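Extracellular ligand-binding receptor (Rhodopseudomonas palustris, PDB 3SG0) binds benzoylformate between its two lobes and probably serves as the solute-binding component of a transporter for aromatic acids. Local coordinates at residues Lys49-Leu54 with Tyr65-Asp70; Glu253-Gly258 with Ile375-Gly380; Glu276-Pro279 with Pro283-Lys286. All blocks are in the same frame, centred on the assembly; numbering follows the deposited sequence. Where two conformers were deposited one is given.

Contact 1: Lys49-Leu54 with Tyr65-Asp70; sequences KTVAAL and YFALDD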
ATOM      1  N   LYS A  49      -2.050   7.533  13.158  1.00  9.65           N
ATOM      2  CA  LYS A  49      -2.913   7.147  14.272  1.00 10.59           C
ATOM      3  C   LYS A  49      -2.652   5.741  14.781  1.00 10.34           C
ATOM      4  O   LYS A  49      -3.012   5.398  15.904  1.00 11.60           O
ATOM      5  CB  LYS A  49      -4.380   7.305  13.891  1.00 11.85           C
ATOM      6  CG  LYS A  49      -4.793   8.750  13.675  1.00 13.45           C
ATOM      7  CD  LYS A  49      -6.238   8.876  13.222  1.00 18.14           C
ATOM      8  CE  LYS A  49      -6.557  10.310  12.816  1.00 24.51           C
ATOM      9  NZ  LYS A  49      -7.900  10.405  12.177  1.00 29.71           N
ATOM     10  N   THR A  50      -2.005   4.930  13.955  1.00  9.70           N
ATOM     11  CA  THR A  50      -1.672   3.561  14.329  1.00  9.83           C
ATOM     12  C   THR A  50      -0.448   3.484  15.246  1.00 10.18           C
ATOM     13  O   THR A  50      -0.296   2.525  15.999  1.00 10.62           O
ATOM     14  CB  THR A  50      -1.493   2.699  13.060  1.00  9.76           C
ATOM     15  OG1 THR A  50      -2.754   2.618  12.385  1.00  9.80           O
ATOM     16  CG2 THR A  50      -1.002   1.298  13.373  1.00 10.00           C
ATOM     17  N   VAL A  51       0.409   4.506  15.206  1.00 10.29           N
ATOM     18  CA  VAL A  51       1.639   4.476  15.993  1.00 10.83           C
ATOM     19  C   VAL A  51       1.367   4.172  17.468  1.00 11.13           C
ATOM     20  O   VAL A  51       2.058   3.350  18.073  1.00 12.51           O
ATOM     21  CB  VAL A  51       2.434   5.793  15.849  1.00 10.65           C
ATOM     22  CG1 VAL A  51       3.672   5.774  16.744  1.00 12.84           C
ATOM     23  CG2 VAL A  51       2.834   6.012  14.398  1.00 12.00           C
ATOM     24  N   ALA A  52       0.348   4.810  18.037  1.00 11.21           N
ATOM     25  CA  ALA A  52       0.039   4.649  19.455  1.00 12.49           C
ATOM     26  C   ALA A  52      -0.416   3.238  19.816  1.00 12.44           C
ATOM     27  O   ALA A  52      -0.457   2.879  20.999  1.00 14.44           O
ATOM     28  CB  ALA A  52      -1.010   5.666  19.881  1.00 14.91           C
ATOM     29  N   ALA A  53      -0.777   2.446  18.810  1.00 12.13           N
ATOM     30  CA  ALA A  53      -1.251   1.084  19.029  1.00 12.53           C
ATOM     31  C   ALA A  53      -0.129   0.055  18.952  1.00 12.37           C
ATOM     32  O   ALA A  53      -0.344  -1.114  19.238  1.00 12.93           O
ATOM     33  CB  ALA A  53      -2.353   0.734  18.028  1.00 14.84           C
ATOM     34  N   LEU A  54       1.066   0.489  18.561  1.00 12.82           N
ATOM     35  CA  LEU A  54       2.178  -0.433  18.340  1.00 12.45           C
ATOM     36  C   LEU A  54       2.795  -0.885  19.658  1.00 14.43           C
ATOM     37  O   LEU A  54       2.733  -0.167  20.648  1.00 15.03           O
ATOM     38  CB  LEU A  54       3.233   0.218  17.448  1.00 12.92           C
ATOM     39  CG  LEU A  54       2.756   0.604  16.050  1.00 11.37           C
ATOM     40  CD1 LEU A  54       3.864   1.329  15.311  1.00 11.66           C
ATOM     41  CD2 LEU A  54       2.288  -0.614  15.273  1.00 13.97           C
ATOM     42  N   TYR A  65       9.117   4.757  19.268  1.00 11.48           N
ATOM     43  CA  TYR A  65       8.781   5.105  17.894  1.00 10.84           C
ATOM     44  C   TYR A  65       8.981   6.593  17.678  1.00 11.11           C
ATOM     45  O   TYR A  65       8.617   7.408  18.532  1.00 13.06           O
ATOM     46  CB  TYR A  65       7.326   4.739  17.607  1.00 11.86           C
ATOM     47  CG  TYR A  65       7.064   3.266  17.792  1.00 11.55           C
ATOM     48  CD1 TYR A  65       7.315   2.371  16.762  1.00 11.73           C
ATOM     49  CD2 TYR A  65       6.602   2.757  19.001  1.00 13.08           C
ATOM     50  CE1 TYR A  65       7.104   1.021  16.918  1.00 11.64           C
ATOM     51  CE2 TYR A  65       6.387   1.397  19.166  1.00 13.27           C
ATOM     52  CZ  TYR A  65       6.640   0.536  18.117  1.00 12.47           C
ATOM     53  OH  TYR A  65       6.437  -0.818  18.255  1.00 14.63           O
ATOM     54  N   PHE A  66       9.553   6.939  16.531  1.00 10.31           N
ATOM     55  CA  PHE A  66       9.776   8.322  16.137  1.00 10.75           C
ATOM     56  C   PHE A  66       9.095   8.535  14.808  1.00 10.17           C
ATOM     57  O   PHE A  66       9.618   8.108  13.778  1.00 12.45           O
ATOM     58  CB  PHE A  66      11.270   8.575  15.977  1.00 12.75           C
ATOM     59  CG  PHE A  66      12.059   8.332  17.228  1.00 13.22           C
ATOM     60  CD1 PHE A  66      12.343   9.377  18.093  1.00 15.68           C
ATOM     61  CD2 PHE A  66      12.512   7.062  17.550  1.00 14.18           C
ATOM     62  CE1 PHE A  66      13.070   9.163  19.255  1.00 19.78           C
ATOM     63  CE2 PHE A  66      13.239   6.839  18.711  1.00 18.71           C
ATOM     64  CZ  PHE A  66      13.516   7.895  19.564  1.00 19.14           C
ATOM     65  N   ALA A  67       7.930   9.177  14.823  1.00 11.04           N
ATOM     66  CA  ALA A  67       7.094   9.323  13.640  1.00 11.84           C
ATOM     67  C   ALA A  67       7.126  10.755  13.120  1.00 11.36           C
ATOM     68  O   ALA A  67       6.985  11.706  13.894  1.00 14.23           O
ATOM     69  CB  ALA A  67       5.664   8.916  13.966  1.00 15.24           C
ATOM     70  N   LEU A  68       7.305  10.904  11.814  1.00  9.80           N
ATOM     71  CA  LEU A  68       7.420  12.205  11.165  1.00 11.14           C
ATOM     72  C   LEU A  68       6.537  12.259   9.935  1.00  9.60           C
ATOM     73  O   LEU A  68       6.445  11.291   9.182  1.00 11.24           O
ATOM     74  CB  LEU A  68       8.869  12.477  10.751  1.00 11.46           C
ATOM     75  CG  LEU A  68       9.900  12.576  11.874  1.00 12.22           C
ATOM     76  CD1 LEU A  68      11.321  12.596  11.323  1.00 14.40           C
ATOM     77  CD2 LEU A  68       9.636  13.808  12.729  1.00 14.59           C
ATOM     78  N   ASP A  69       5.903  13.403   9.717  1.00 10.19           N
ATOM     79  CA  ASP A  69       5.114  13.639   8.518  1.00  8.89           C
ATOM     80  C   ASP A  69       6.047  14.076   7.389  1.00  8.57           C
ATOM     81  O   ASP A  69       6.879  14.972   7.573  1.00 10.41           O
ATOM     82  CB  ASP A  69       4.101  14.747   8.828  1.00  9.91           C
ATOM     83  CG  ASP A  69       3.160  15.068   7.677  1.00  9.89           C
ATOM     84  OD1 ASP A  69       3.082  14.318   6.681  1.00  9.53           O
ATOM     85  OD2 ASP A  69       2.467  16.103   7.802  1.00 10.85           O
ATOM     86  N   ASP A  70       5.927  13.451   6.222  1.00  8.77           N
ATOM     87  CA  ASP A  70       6.686  13.881   5.048  1.00  8.72           C
ATOM     88  C   ASP A  70       5.862  14.681   4.045  1.00  8.70           C
ATOM     89  O   ASP A  70       6.370  15.051   2.993  1.00  9.11           O
ATOM     90  CB  ASP A  70       7.395  12.711   4.351  1.00  9.23           C
ATOM     91  CG  ASP A  70       6.453  11.592   3.969  1.00  8.31           C
ATOM     92  OD1 ASP A  70       5.380  11.860   3.376  1.00  8.81           O
ATOM     93  OD2 ASP A  70       6.812  10.423   4.252  1.00  8.75           O
TER
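L54 lies across the phenol ring of Y65, in a beta-alpha-beta crossover of one Rossmann-like lobe of this periplasmic binding protein. Strand 28-34 leads through helix 41-50 to strand 61-69, its parallel neighbour in the sheet. CD1 of L54 sits over one ring face, 4.0 Å from the centroid of Y65 and 27° off the normal, a CH-pi contact. L54 CB presses on the outer end of the same ring, 3.5 Å from Y65 CZ. The hydroxyl beyond is hydrogen-bonded to the carbonyl of P55, the residue after L54, which ties the ring's polar end to the chain it packs against. V51, three residues before L54, divides its two methyls between two strand residues. With CG1 anti to the backbone N (chi1 177°), that methyl rests 3.9 Å from Y65 CB. Y65 and A67 point to the same face of the sheet, while F66 packs on L84 of helix 74-86 on the other. M315 of helix 306-328 touches both L54 and Y65. The second methyl of V51, CG2, stands 4.1 Å from A67 CB.

Contact 2: Glu253-Gly258 with Ile375-Gly380; sequences EFIKLG and IEIRDG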
ATOM      1  N   GLU A 253     -12.975   6.545   3.531  1.00 11.47           N
ATOM      2  CA  GLU A 253     -13.003   7.959   3.137  1.00 11.36           C
ATOM      3  C   GLU A 253     -13.344   8.124   1.662  1.00 12.28           C
ATOM      4  O   GLU A 253     -13.980   9.102   1.265  1.00 13.49           O
ATOM      5  CB  GLU A 253     -11.662   8.639   3.412  1.00 13.36           C
ATOM      6  CG  GLU A 253     -11.283   8.699   4.872  1.00 15.57           C
ATOM      7  CD  GLU A 253     -10.002   9.475   5.111  1.00 15.79           C
ATOM      8  OE1 GLU A 253      -9.823  10.531   4.470  1.00 19.25           O
ATOM      9  OE2 GLU A 253      -9.179   9.028   5.932  1.00 17.05           O
ATOM     10  N   PHE A 254     -12.903   7.179   0.843  1.00 10.52           N
ATOM     11  CA  PHE A 254     -13.198   7.186  -0.585  1.00 10.67           C
ATOM     12  C   PHE A 254     -14.685   6.932  -0.818  1.00 11.38           C
ATOM     13  O   PHE A 254     -15.317   7.578  -1.657  1.00 11.88           O
ATOM     14  CB  PHE A 254     -12.335   6.133  -1.292  1.00 10.89           C
ATOM     15  CG  PHE A 254     -12.668   5.932  -2.747  1.00  9.97           C
ATOM     16  CD1 PHE A 254     -12.070   6.700  -3.734  1.00 10.50           C
ATOM     17  CD2 PHE A 254     -13.563   4.949  -3.128  1.00 10.97           C
ATOM     18  CE1 PHE A 254     -12.372   6.496  -5.062  1.00 11.50           C
ATOM     19  CE2 PHE A 254     -13.864   4.739  -4.458  1.00 11.23           C
ATOM     20  CZ  PHE A 254     -13.264   5.519  -5.429  1.00 11.08           C
ATOM     21  N   ILE A 255     -15.253   5.996  -0.067  1.00 11.48           N
ATOM     22  CA  ILE A 255     -16.678   5.701  -0.176  1.00 12.80           C
ATOM     23  C   ILE A 255     -17.499   6.915   0.224  1.00 13.58           C
ATOM     24  O   ILE A 255     -18.457   7.286  -0.463  1.00 14.69           O
ATOM     25  CB  ILE A 255     -17.083   4.484   0.689  1.00 12.30           C
ATOM     26  CG1 ILE A 255     -16.412   3.211   0.159  1.00 13.85           C
ATOM     27  CG2 ILE A 255     -18.610   4.325   0.734  1.00 15.29           C
ATOM     28  CD1 ILE A 255     -16.703   1.965   0.979  1.00 14.21           C
ATOM     29  N   LYS A 256     -17.124   7.550   1.327  1.00 12.77           N
ATOM     30  CA  LYS A 256     -17.878   8.690   1.841  0.54 15.41           C
ATOM     31  C   LYS A 256     -17.839   9.874   0.876  1.00 14.41           C
ATOM     32  O   LYS A 256     -18.869  10.486   0.581  1.00 15.34           O
ATOM     33  CB  LYS A 256     -17.333   9.102   3.207  0.54 15.11           C
ATOM     34  CG  LYS A 256     -18.064  10.268   3.857  0.54 17.94           C
ATOM     35  CD  LYS A 256     -17.467  10.574   5.222  0.54 27.87           C
ATOM     36  CE  LYS A 256     -18.021  11.861   5.808  0.54 34.22           C
ATOM     37  NZ  LYS A 256     -17.304  12.241   7.057  0.54 37.11           N
ATOM     38  N   LEU A 257     -16.650  10.195   0.386  1.00 13.28           N
ATOM     39  CA  LEU A 257     -16.490  11.321  -0.526  1.00 13.61           C
ATOM     40  C   LEU A 257     -17.116  11.024  -1.884  1.00 12.95           C
ATOM     41  O   LEU A 257     -17.726  11.897  -2.506  1.00 13.61           O
ATOM     42  CB  LEU A 257     -15.008  11.660  -0.685  1.00 14.25           C
ATOM     43  CG  LEU A 257     -14.686  12.924  -1.483  1.00 14.78           C
ATOM     44  CD1 LEU A 257     -15.212  14.162  -0.758  1.00 17.69           C
ATOM     45  CD2 LEU A 257     -13.186  13.035  -1.724  1.00 17.32           C
ATOM     46  N   GLY A 258     -16.981   9.784  -2.341  1.00 12.77           N
ATOM     47  CA  GLY A 258     -17.445   9.414  -3.666  1.00 12.72           C
ATOM     48  C   GLY A 258     -18.943   9.212  -3.772  1.00 14.54           C
ATOM     49  O   GLY A 258     -19.524   9.445  -4.830  1.00 15.32           O
ATOM     50  N   ILE A 375     -12.629  -6.854  -4.882  1.00 11.06           N
ATOM     51  CA  ILE A 375     -13.442  -6.085  -3.957  1.00 10.97           C
ATOM     52  C   ILE A 375     -14.410  -5.216  -4.746  1.00 11.33           C
ATOM     53  O   ILE A 375     -14.042  -4.645  -5.777  1.00 12.68           O
ATOM     54  CB  ILE A 375     -12.555  -5.157  -3.085  1.00 10.00           C
ATOM     55  CG1 ILE A 375     -11.402  -5.939  -2.440  1.00 11.51           C
ATOM     56  CG2 ILE A 375     -13.397  -4.423  -2.046  1.00 11.52           C
ATOM     57  CD1 ILE A 375     -11.833  -7.075  -1.520  1.00 11.88           C
ATOM     58  N   GLU A 376     -15.637  -5.108  -4.252  1.00 12.09           N
ATOM     59  CA  GLU A 376     -16.649  -4.256  -4.853  1.00 12.07           C
ATOM     60  C   GLU A 376     -17.203  -3.323  -3.787  1.00 12.80           C
ATOM     61  O   GLU A 376     -17.368  -3.729  -2.633  1.00 14.86           O
ATOM     62  CB  GLU A 376     -17.780  -5.128  -5.412  1.00 14.88           C
ATOM     63  CG  GLU A 376     -18.861  -4.388  -6.187  1.00 16.68           C
ATOM     64  CD  GLU A 376     -19.986  -5.314  -6.616  1.00 20.83           C
ATOM     65  OE1 GLU A 376     -20.255  -6.292  -5.890  1.00 20.60           O
ATOM     66  OE2 GLU A 376     -20.596  -5.069  -7.680  1.00 28.01           O
ATOM     67  N   ILE A 377     -17.489  -2.077  -4.159  1.00 12.08           N
ATOM     68  CA  ILE A 377     -18.229  -1.184  -3.274  1.00 13.56           C
ATOM     69  C   ILE A 377     -19.715  -1.454  -3.486  1.00 13.77           C
ATOM     70  O   ILE A 377     -20.258  -1.185  -4.558  1.00 14.92           O
ATOM     71  CB  ILE A 377     -17.893   0.300  -3.530  1.00 12.60           C
ATOM     72  CG1 ILE A 377     -16.393   0.529  -3.309  1.00 12.88           C
ATOM     73  CG2 ILE A 377     -18.731   1.193  -2.627  1.00 15.01           C
ATOM     74  CD1 ILE A 377     -15.941   1.936  -3.630  1.00 13.66           C
ATOM     75  N   ARG A 378     -20.351  -2.035  -2.472  1.00 14.83           N
ATOM     76  CA  ARG A 378     -21.773  -2.364  -2.525  0.77 17.37           C
ATOM     77  C   ARG A 378     -22.473  -1.769  -1.322  1.00 17.69           C
ATOM     78  O   ARG A 378     -22.097  -2.041  -0.186  1.00 16.69           O
ATOM     79  CB  ARG A 378     -21.987  -3.878  -2.509  0.77 20.91           C
ATOM     80  CG  ARG A 378     -21.712  -4.578  -3.816  0.77 26.48           C
ATOM     81  CD  ARG A 378     -22.625  -5.794  -3.990  0.77 27.56           C
ATOM     82  NE  ARG A 378     -22.613  -6.694  -2.836  0.77 25.73           N
ATOM     83  CZ  ARG A 378     -21.636  -7.554  -2.569  0.77 27.60           C
ATOM     84  NH1 ARG A 378     -20.573  -7.623  -3.363  0.77 23.59           N
ATOM     85  NH2 ARG A 378     -21.715  -8.340  -1.502  0.77 25.62           N
ATOM     86  N   ASP A 379     -23.498  -0.962  -1.577  1.00 19.91           N
ATOM     87  CA  ASP A 379     -24.244  -0.312  -0.506  1.00 24.14           C
ATOM     88  C   ASP A 379     -23.314   0.391   0.477  1.00 21.21           C
ATOM     89  O   ASP A 379     -23.488   0.311   1.690  1.00 20.07           O
ATOM     90  CB  ASP A 379     -25.137  -1.326   0.216  1.00 30.18           C
ATOM     91  CG  ASP A 379     -26.199  -1.916  -0.696  1.00 42.85           C
ATOM     92  OD1 ASP A 379     -26.718  -1.176  -1.559  1.00 44.31           O
ATOM     93  OD2 ASP A 379     -26.511  -3.116  -0.555  1.00 45.34           O
ATOM     94  N   GLY A 380     -22.310   1.073  -0.059  1.00 18.37           N
ATOM     95  CA  GLY A 380     -21.452   1.908   0.756  1.00 18.21           C
ATOM     96  C   GLY A 380     -20.479   1.157   1.649  1.00 15.18           C
ATOM     97  O   GLY A 380     -20.027   1.698   2.657  1.00 16.58           O
TER
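F254 O accepts the 2.8 Å hydrogen bond from G258 N, a helical i to i+4 bond that closes the last turn of helix 252-258 and fixes the backbone from which F254 and I255 reach I377 and G380. No hydrogen bond crosses between 253-258 and 375-380; the contact is apolar packing of a helix on the end of a strand. I377 supplies the central group. Its CG1 is anti to the carbonyl carbon (chi1 -59°) and the chain runs on extended, which brings the terminal CD1 within reach of both F254 and I255. That methyl meets the F254 ring at its edge, close to the ring plane, with CE2 of F254 3.6 Å from CD1 of I377. It also lies 4.0 Å from CG1 of I255, whose side chain runs past that of I377 in the opposite direction. CG2 of I255 touches G380 O at 3.6 Å, and CD1 at the end of the other branch meets the same carbonyl. D379 and G380 form the two-residue, type I'-like turn of a beta hairpin. G380 has positive phi (73°), a conformation that favours glycine, and the turn is further held by the carboxylate of E263, which accepts from D379 N and, weakly, from G380 N. Around the contact, F382 of strand 381-384 touches both I255 and I377, V228 and Q231 of helix 228-236 pack on F254, and strand 373-378 runs antiparallel between strands 266-269 and 381-384.

Contact 3: Glu276-Pro279 with Pro283-Lys286; sequences EDMP and PFRK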
ATOM      1  N   GLU A 276     -14.789  -9.358   6.066  1.00 11.86           N
ATOM      2  CA  GLU A 276     -16.127  -9.568   6.620  1.00 13.52           C
ATOM      3  C   GLU A 276     -16.918 -10.611   5.840  1.00 13.60           C
ATOM      4  O   GLU A 276     -17.921 -11.129   6.335  1.00 16.20           O
ATOM      5  CB  GLU A 276     -16.909  -8.257   6.682  1.00 13.25           C
ATOM      6  CG  GLU A 276     -16.402  -7.280   7.728  1.00 14.88           C
ATOM      7  CD  GLU A 276     -15.044  -6.692   7.372  1.00 14.15           C
ATOM      8  OE1 GLU A 276     -14.895  -6.144   6.256  1.00 14.75           O
ATOM      9  OE2 GLU A 276     -14.111  -6.786   8.204  1.00 15.12           O
ATOM     10  N   ASP A 277     -16.474 -10.920   4.626  1.00 12.93           N
ATOM     11  CA  ASP A 277     -17.146 -11.913   3.794  1.00 13.78           C
ATOM     12  C   ASP A 277     -16.413 -13.248   3.757  1.00 14.75           C
ATOM     13  O   ASP A 277     -16.727 -14.115   2.936  1.00 17.81           O
ATOM     14  CB  ASP A 277     -17.352 -11.358   2.384  1.00 14.65           C
ATOM     15  CG  ASP A 277     -18.270 -10.161   2.375  1.00 14.56           C
ATOM     16  OD1 ASP A 277     -19.333 -10.242   3.030  1.00 17.67           O
ATOM     17  OD2 ASP A 277     -17.924  -9.137   1.742  1.00 16.39           O
HETATM   18  N   MSE A 278     -15.459 -13.428   4.664  1.00 13.14           N
HETATM   19  CA  MSE A 278     -14.726 -14.681   4.766  1.00 13.03           C
HETATM   20  C   MSE A 278     -15.252 -15.471   5.964  1.00 13.33           C
HETATM   21  O   MSE A 278     -15.967 -14.923   6.801  1.00 14.17           O
HETATM   22  CB  MSE A 278     -13.238 -14.399   4.921  1.00 12.74           C
HETATM   23  CG  MSE A 278     -12.644 -13.672   3.730  1.00 12.43           C
HETATM   24 SE   MSE A 278     -10.766 -13.302   3.946  0.63 14.09          SE
HETATM   25  CE  MSE A 278     -10.506 -12.302   2.301  1.00 14.58           C
ATOM     26  N   PRO A 279     -14.911 -16.765   6.054  1.00 15.22           N
ATOM     27  CA  PRO A 279     -15.394 -17.562   7.192  1.00 15.56           C
ATOM     28  C   PRO A 279     -14.964 -16.971   8.532  1.00 15.42           C
ATOM     29  O   PRO A 279     -13.874 -16.409   8.629  1.00 14.27           O
ATOM     30  CB  PRO A 279     -14.728 -18.926   6.971  1.00 18.88           C
ATOM     31  CG  PRO A 279     -14.497 -18.991   5.490  1.00 19.23           C
ATOM     32  CD  PRO A 279     -14.160 -17.581   5.082  1.00 15.87           C
ATOM     33  N   PRO A 283      -7.975 -17.094   9.260  1.00 13.56           N
ATOM     34  CA  PRO A 283      -6.827 -16.384   9.828  1.00 13.00           C
ATOM     35  C   PRO A 283      -6.851 -14.896   9.483  1.00 11.56           C
ATOM     36  O   PRO A 283      -6.364 -14.079  10.265  1.00 13.26           O
ATOM     37  CB  PRO A 283      -5.632 -17.066   9.158  1.00 15.29           C
ATOM     38  CG  PRO A 283      -6.102 -18.457   8.919  1.00 21.37           C
ATOM     39  CD  PRO A 283      -7.559 -18.310   8.536  1.00 16.22           C
ATOM     40  N   PHE A 284      -7.412 -14.533   8.335  1.00 11.05           N
ATOM     41  CA  PHE A 284      -7.435 -13.123   7.954  1.00 10.75           C
ATOM     42  C   PHE A 284      -8.349 -12.312   8.859  1.00 11.38           C
ATOM     43  O   PHE A 284      -8.089 -11.137   9.114  1.00 11.86           O
ATOM     44  CB  PHE A 284      -7.812 -12.936   6.487  1.00 11.26           C
ATOM     45  CG  PHE A 284      -6.785 -13.478   5.532  1.00  9.62           C
ATOM     46  CD1 PHE A 284      -5.483 -12.995   5.543  1.00 10.75           C
ATOM     47  CD2 PHE A 284      -7.119 -14.468   4.622  1.00 11.73           C
ATOM     48  CE1 PHE A 284      -4.532 -13.493   4.670  1.00 11.22           C
ATOM     49  CE2 PHE A 284      -6.167 -14.973   3.744  1.00 12.80           C
ATOM     50  CZ  PHE A 284      -4.874 -14.475   3.770  1.00 11.87           C
ATOM     51  N   ARG A 285      -9.418 -12.919   9.355  1.00 12.39           N
ATOM     52  CA  ARG A 285     -10.285 -12.191  10.279  1.00 11.89           C
ATOM     53  C   ARG A 285      -9.621 -12.040  11.643  1.00 12.34           C
ATOM     54  O   ARG A 285      -9.778 -11.019  12.310  1.00 13.81           O
ATOM     55  CB  ARG A 285     -11.665 -12.846  10.360  1.00 14.16           C
ATOM     56  CG  ARG A 285     -12.342 -12.853   9.000  1.00 16.19           C
ATOM     57  CD  ARG A 285     -13.791 -13.221   9.073  1.00 17.48           C
ATOM     58  NE  ARG A 285     -14.579 -12.108   9.579  1.00 19.40           N
ATOM     59  CZ  ARG A 285     -15.903 -12.115   9.632  1.00 18.86           C
ATOM     60  NH1 ARG A 285     -16.570 -13.175   9.199  1.00 19.06           N
ATOM     61  NH2 ARG A 285     -16.558 -11.065  10.107  1.00 22.10           N
ATOM     62  N   LYS A 286      -8.846 -13.042  12.039  1.00 13.30           N
ATOM     63  CA  LYS A 286      -8.141 -13.003  13.312  0.51 13.95           C
ATOM     64  C   LYS A 286      -7.077 -11.908  13.328  1.00 13.02           C
ATOM     65  O   LYS A 286      -6.982 -11.131  14.282  1.00 14.13           O
ATOM     66  CB  LYS A 286      -7.499 -14.359  13.605  0.51 15.48           C
ATOM     67  CG  LYS A 286      -6.681 -14.403  14.886  0.51 16.46           C
ATOM     68  CD  LYS A 286      -6.013 -15.762  15.055  0.51 24.54           C
ATOM     69  CE  LYS A 286      -4.922 -15.730  16.117  0.51 29.24           C
ATOM     70  NZ  LYS A 286      -5.367 -16.299  17.419  0.51 33.28           N
TER
HETATM   71  O   HOH W   1     -13.567  -9.260   9.699  1.00 18.96           O
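R285 stretches from the first turn of helix 283-298 across the preceding loop, and its side chain meets P279, M278 and E276 in turn. Beyond CB, the first atom to approach the loop is CG, which passes 3.9 Å from the carbonyl oxygen P279 O. The next carbon, CD, comes nearer to that carbonyl: CD of R285 is 3.2 Å from O of P279. Here the chain bends, chi3 being 76°, and this turn swings the guanidinium back over the backbone of 276-278. NE donates to a water molecule 3.0 Å away, and the same water donates to OE2 of E276 at 2.9 Å, making a one-water bridge between groups of opposite charge. E276 OE2 also has a direct salt bridge to K288, one turn further along the helix, so the carboxylate is held directly by K288 and through water by R285.

The loop thus folds back on the helix that follows it, and a Met-aromatic contact lies along the return. Selenomethionine M278 extends its chain beyond CG and brings SE obliquely up to the ring of F284, 3.9 Å from its CD2. A271 of helix 271-274 touches both of these side chains. Further out on R285, the two terminal nitrogens part. NH1 gives a weak hydrogen bond to M278 O, 3.0 Å long and bent to 133° at the hydrogen. NH2 lies above the backbone of E276, where CA of E276 packs against one guanidinium face, off centre and 3.8 Å from NH2 of R285.

Contacts 1 and 2 are partly buried and apolar, each setting the end of a helix against a strand, but they involve different sheets: contact 1 lies at the six-stranded sheet of one lobe, contact 2 at the three-stranded antiparallel sheet. Contact 3 is a surface contact between a loop and the start of a helix, and there charge, a bridging water and backbone carbonyls take over much of the work. Along the chain, contact 3 is nested within the loop closed by contact 2, and D277 forms a salt bridge to R383, just beyond 375-380. Helix 283-298, begun in contact 3, also touches K49, T50 and A52 of contact 1.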